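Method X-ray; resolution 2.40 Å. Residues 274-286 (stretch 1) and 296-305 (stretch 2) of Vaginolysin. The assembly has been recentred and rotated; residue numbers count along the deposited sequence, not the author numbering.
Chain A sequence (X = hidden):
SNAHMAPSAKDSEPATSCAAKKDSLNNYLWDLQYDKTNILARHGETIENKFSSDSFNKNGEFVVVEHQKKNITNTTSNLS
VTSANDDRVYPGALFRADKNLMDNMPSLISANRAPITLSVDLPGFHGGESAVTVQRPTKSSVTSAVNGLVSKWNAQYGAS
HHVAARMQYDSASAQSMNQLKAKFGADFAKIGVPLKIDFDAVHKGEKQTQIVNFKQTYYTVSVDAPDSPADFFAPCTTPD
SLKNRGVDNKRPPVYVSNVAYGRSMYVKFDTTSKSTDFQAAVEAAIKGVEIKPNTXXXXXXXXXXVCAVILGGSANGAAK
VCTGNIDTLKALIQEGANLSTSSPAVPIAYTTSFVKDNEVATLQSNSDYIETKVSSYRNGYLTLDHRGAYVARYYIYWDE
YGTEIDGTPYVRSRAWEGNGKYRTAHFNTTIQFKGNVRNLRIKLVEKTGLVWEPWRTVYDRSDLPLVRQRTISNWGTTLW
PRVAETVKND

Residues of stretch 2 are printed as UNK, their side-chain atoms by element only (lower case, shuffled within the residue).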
# COMPACT_ATOMS: atom_id res chain seq x y z
N LYS A 274 14.10 -11.23 -5.26
CA LYS A 274 13.36 -10.02 -4.97
C LYS A 274 12.05 -10.31 -4.25
O LYS A 274 11.12 -9.49 -4.31
CB LYS A 274 13.08 -9.26 -6.27
CG LYS A 274 14.28 -9.13 -7.19
CD LYS A 274 15.33 -8.20 -6.61
CE LYS A 274 16.70 -8.45 -7.23
NZ LYS A 274 16.76 -8.06 -8.67
N SER A 275 11.95 -11.44 -3.57
CA SER A 275 10.71 -11.89 -2.97
C SER A 275 10.56 -11.37 -1.55
O SER A 275 11.53 -11.28 -0.80
CB SER A 275 10.65 -13.42 -2.96
OG SER A 275 9.57 -13.89 -2.17
N THR A 276 9.33 -11.01 -1.20
CA THR A 276 8.95 -10.94 0.21
C THR A 276 9.00 -12.37 0.75
O THR A 276 9.44 -13.30 0.07
CB THR A 276 7.59 -10.28 0.38
OG1 THR A 276 7.27 -10.20 1.77
CG2 THR A 276 6.50 -11.07 -0.35
N ASP A 277 8.56 -12.58 1.98
CA ASP A 277 8.63 -13.87 2.65
C ASP A 277 10.06 -14.31 2.91
O ASP A 277 10.27 -15.38 3.51
CB ASP A 277 7.92 -14.98 1.86
CG ASP A 277 6.41 -14.82 1.83
OD1 ASP A 277 5.91 -14.07 0.96
OD2 ASP A 277 5.73 -15.43 2.67
N PHE A 278 11.06 -13.54 2.49
CA PHE A 278 12.45 -13.92 2.71
C PHE A 278 12.76 -14.02 4.20
O PHE A 278 13.34 -15.01 4.67
CB PHE A 278 13.39 -12.92 2.04
CG PHE A 278 14.84 -13.19 2.28
CD1 PHE A 278 15.42 -14.37 1.84
CD2 PHE A 278 15.64 -12.27 2.94
CE1 PHE A 278 16.76 -14.63 2.06
CE2 PHE A 278 16.98 -12.52 3.17
CZ PHE A 278 17.54 -13.70 2.72
N GLN A 279 12.37 -13.00 4.97
CA GLN A 279 12.61 -13.03 6.41
C GLN A 279 11.92 -14.22 7.06
O GLN A 279 12.50 -14.88 7.94
CB GLN A 279 12.13 -11.72 7.05
CG GLN A 279 13.03 -10.53 6.76
CD GLN A 279 12.90 -9.44 7.81
OE1 GLN A 279 13.86 -8.71 8.08
NE2 GLN A 279 11.72 -9.31 8.41
N ALA A 280 10.68 -14.51 6.66
CA ALA A 280 9.98 -15.66 7.23
C ALA A 280 10.62 -16.97 6.81
O ALA A 280 10.60 -17.94 7.58
CB ALA A 280 8.51 -15.62 6.81
N ALA A 281 11.19 -17.03 5.61
CA ALA A 281 11.83 -18.26 5.15
C ALA A 281 13.10 -18.54 5.95
O ALA A 281 13.32 -19.67 6.41
CB ALA A 281 12.15 -18.16 3.66
N VAL A 282 13.95 -17.53 6.12
CA VAL A 282 15.18 -17.72 6.90
C VAL A 282 14.84 -18.05 8.34
O VAL A 282 15.41 -18.98 8.94
CB VAL A 282 16.07 -16.46 6.79
CG1 VAL A 282 17.13 -16.43 7.90
CG2 VAL A 282 16.74 -16.42 5.42
N GLU A 283 13.92 -17.29 8.94
CA GLU A 283 13.54 -17.54 10.33
C GLU A 283 12.93 -18.92 10.49
O GLU A 283 13.14 -19.59 11.51
CB GLU A 283 12.57 -16.46 10.80
CG GLU A 283 12.31 -16.47 12.30
CD GLU A 283 13.14 -15.45 13.07
OE1 GLU A 283 14.03 -14.82 12.46
OE2 GLU A 283 12.89 -15.28 14.28
N ALA A 284 12.17 -19.37 9.49
CA ALA A 284 11.56 -20.70 9.56
C ALA A 284 12.62 -21.79 9.52
O ALA A 284 12.52 -22.79 10.24
CB ALA A 284 10.55 -20.88 8.43
N ALA A 285 13.64 -21.63 8.67
CA ALA A 285 14.72 -22.60 8.62
C ALA A 285 15.46 -22.67 9.95
O ALA A 285 15.69 -23.76 10.49
CB ALA A 285 15.69 -22.25 7.48
N ILE A 286 15.84 -21.51 10.50
CA ILE A 286 16.49 -21.47 11.80
C ILE A 286 15.69 -22.25 12.83
O ILE A 286 16.24 -22.95 13.68
CB ILE A 286 16.71 -20.01 12.24
CG1 ILE A 286 17.79 -19.35 11.38
CG2 ILE A 286 17.08 -19.93 13.73
CD1 ILE A 286 17.85 -17.84 11.53
N UNK A 296 7.06 -23.78 -1.41
CA UNK A 296 6.84 -22.45 -0.83
C UNK A 296 8.14 -21.69 -0.54
O UNK A 296 8.71 -21.08 -1.45
c UNK A 296 5.64 -21.25 1.10
c UNK A 296 6.01 -22.58 0.46
o UNK A 296 3.53 -20.78 2.09
o UNK A 296 4.88 -22.13 3.17
c UNK A 296 4.61 -21.40 2.20
N UNK A 297 8.59 -21.69 0.71
CA UNK A 297 9.89 -21.11 1.04
C UNK A 297 11.03 -21.91 0.43
O UNK A 297 12.16 -21.40 0.39
c UNK A 297 7.11 -18.80 4.64
c UNK A 297 9.04 -20.26 3.28
c UNK A 297 7.66 -18.30 3.48
c UNK A 297 8.48 -20.75 4.45
c UNK A 297 10.08 -21.06 2.56
c UNK A 297 8.62 -19.03 2.81
c UNK A 297 7.52 -20.03 5.13
N UNK A 298 10.77 -23.13 -0.03
CA UNK A 298 11.82 -23.99 -0.54
C UNK A 298 12.66 -23.27 -1.58
O UNK A 298 13.89 -23.31 -1.53
c UNK A 298 11.20 -25.26 -1.13
c UNK A 298 12.20 -26.33 -1.44
n UNK A 298 12.42 -26.79 -2.72
c UNK A 298 13.35 -27.72 -2.70
n UNK A 298 13.74 -27.89 -1.44
c UNK A 298 13.03 -27.03 -0.64
N UNK A 299 12.01 -22.57 -2.52
CA UNK A 299 12.74 -21.97 -3.63
C UNK A 299 13.66 -20.85 -3.16
O UNK A 299 14.75 -20.66 -3.71
c UNK A 299 10.05 -22.18 -6.38
c UNK A 299 11.77 -21.45 -4.68
c UNK A 299 8.28 -20.46 -6.26
c UNK A 299 10.63 -22.41 -4.99
n UNK A 299 7.40 -21.33 -5.78
n UNK A 299 7.90 -19.20 -6.46
n UNK A 299 9.52 -20.83 -6.55
N UNK A 300 13.24 -20.08 -2.14
CA UNK A 300 14.09 -19.02 -1.62
C UNK A 300 15.35 -19.60 -0.98
O UNK A 300 16.45 -19.06 -1.14
c UNK A 300 14.17 -17.00 -0.11
c UNK A 300 13.31 -18.15 -0.63
c UNK A 300 12.22 -16.93 -2.61
c UNK A 300 12.02 -17.61 -1.27
N UNK A 301 15.21 -20.72 -0.27
CA UNK A 301 16.32 -21.27 0.49
C UNK A 301 17.31 -22.04 -0.39
O UNK A 301 18.43 -22.31 0.07
c UNK A 301 15.79 -22.17 1.61
c UNK A 301 14.92 -21.44 2.65
c UNK A 301 15.68 -20.31 3.33
c UNK A 301 14.40 -22.41 3.69
N UNK A 302 16.94 -22.39 -1.62
CA UNK A 302 17.93 -22.89 -2.57
C UNK A 302 18.78 -21.77 -3.15
O UNK A 302 19.77 -22.05 -3.83
n UNK A 302 17.35 -26.45 -2.89
c UNK A 302 17.28 -23.64 -3.74
c UNK A 302 16.06 -24.48 -3.42
c UNK A 302 16.35 -25.66 -2.52
o UNK A 302 15.67 -25.88 -1.52
N UNK A 303 18.40 -20.51 -2.92
CA UNK A 303 19.13 -19.36 -3.44
C UNK A 303 19.70 -18.49 -2.33
O UNK A 303 20.11 -17.35 -2.60
n UNK A 303 17.55 -19.71 -6.33
o UNK A 303 19.29 -18.30 -6.46
c UNK A 303 18.22 -18.52 -4.34
c UNK A 303 18.40 -18.84 -5.81
N UNK A 304 19.76 -18.99 -1.10
CA UNK A 304 20.23 -18.22 0.04
C UNK A 304 21.69 -18.58 0.31
O UNK A 304 21.99 -19.70 0.72
c UNK A 304 19.85 -17.68 2.47
o UNK A 304 18.00 -18.16 0.99
c UNK A 304 19.37 -18.49 1.27
N UNK A 305 22.58 -17.63 0.05
CA UNK A 305 23.97 -17.79 0.46
C UNK A 305 24.09 -17.60 1.96
O UNK A 305 23.40 -16.76 2.55
o UNK A 305 26.20 -17.24 -0.34
c UNK A 305 24.86 -16.79 -0.28

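Position 296 carries three carbons in an unbranched run, the third bearing two oxygens. That is a carboxylate on a two-methylene arm, Glu-296. It makes no contact with stretch 1.

At position 297 one carbon leads into a ring of six carbons with no heteroatom. The CA-to-CB bond points toward the helix, and one face of the ring lies over the backbone there: Ala-281 CA sits 4.2 Å from the ring centroid, 20° off the normal, a CH-pi contact. A plain six-carbon ring is Phe-297. Its CB packs 3.7 Å from Ala-281 CB and its CZ 4.1 Å from Ala-280 CB, while Asp-277 OD2 approaches the ring edge, 3.6 Å from Phe-297 CE1, where the ring hydrogens offer a slightly positive rim.

Position 298 has one carbon and then a five-membered ring of three carbons and two nitrogens, an imidazole: His-298. Its CA-to-CB bond points away from stretch 1.

Position 299 has three carbons, a nitrogen, and a carbon carrying two more nitrogens, a guanidinium arm: Arg-299. It is exposed and stays out of reach of stretch 1.

Position 300 shows four carbons, forked at the first, with one arm two carbons long. The fork at CB identifies Ile-300. Its CG2 lies 3.5 Å from Phe-278 CD1, at the edge of that ring, and its CD1 reaches Ser-275 CB at 3.9 Å, so the two arms touch different residues.

At position 301 there are again four carbons, but the fork comes at the second, which gives Leu-301. Its CA-to-CB bond runs sideways and the end comes nearer: CD1 is 4.0 Å from Ala-285 CB, and CD2 is 4.1 Å from Ala-281 CB.

Position 302 has three carbons, the third with one oxygen and one nitrogen, the amide of Gln-302; it is exposed and out of reach of stretch 1. One carbon shorter, with two carbons and the same amide ending, position 303 is Asn-303, likewise distant.

Position 304 has one carbon bearing an oxygen and a carbon, hence Thr-304. Its OG1 donates to Ile-300 O at 2.8 Å, which ties the hydroxyl to its own stretch, although Thr-304 OG1 also lies 3.9 Å from Phe-278 CE1, at the ring edge. A single carbon followed by one oxygen at position 305 is Ser-305, with no contact.

Along the alanines of the helix the pattern is small against large; at Phe-278 and Ile-300 two large side chains meet. Ala-281, buried on the helix, meets Phe-297, Ile-300 and Leu-301, and Phe-297 CA lies 5.4 Å from Ala-281 CA. Farther toward the N-terminus, the spacing from Phe-278 CA to Ile-300 CA is 6.9 Å. No hydrogen bond crosses between the stretches; backbone bonds such as Ala-285 N to Ala-281 O, 3.0 Å, stay within each one. Shape and apolar packing therefore carry the contact, burying 475 Å² in all, with polar and charged side chains of stretch 2 left mostly outside it.

Stretch 2 (296-305) EFHRILQNTS
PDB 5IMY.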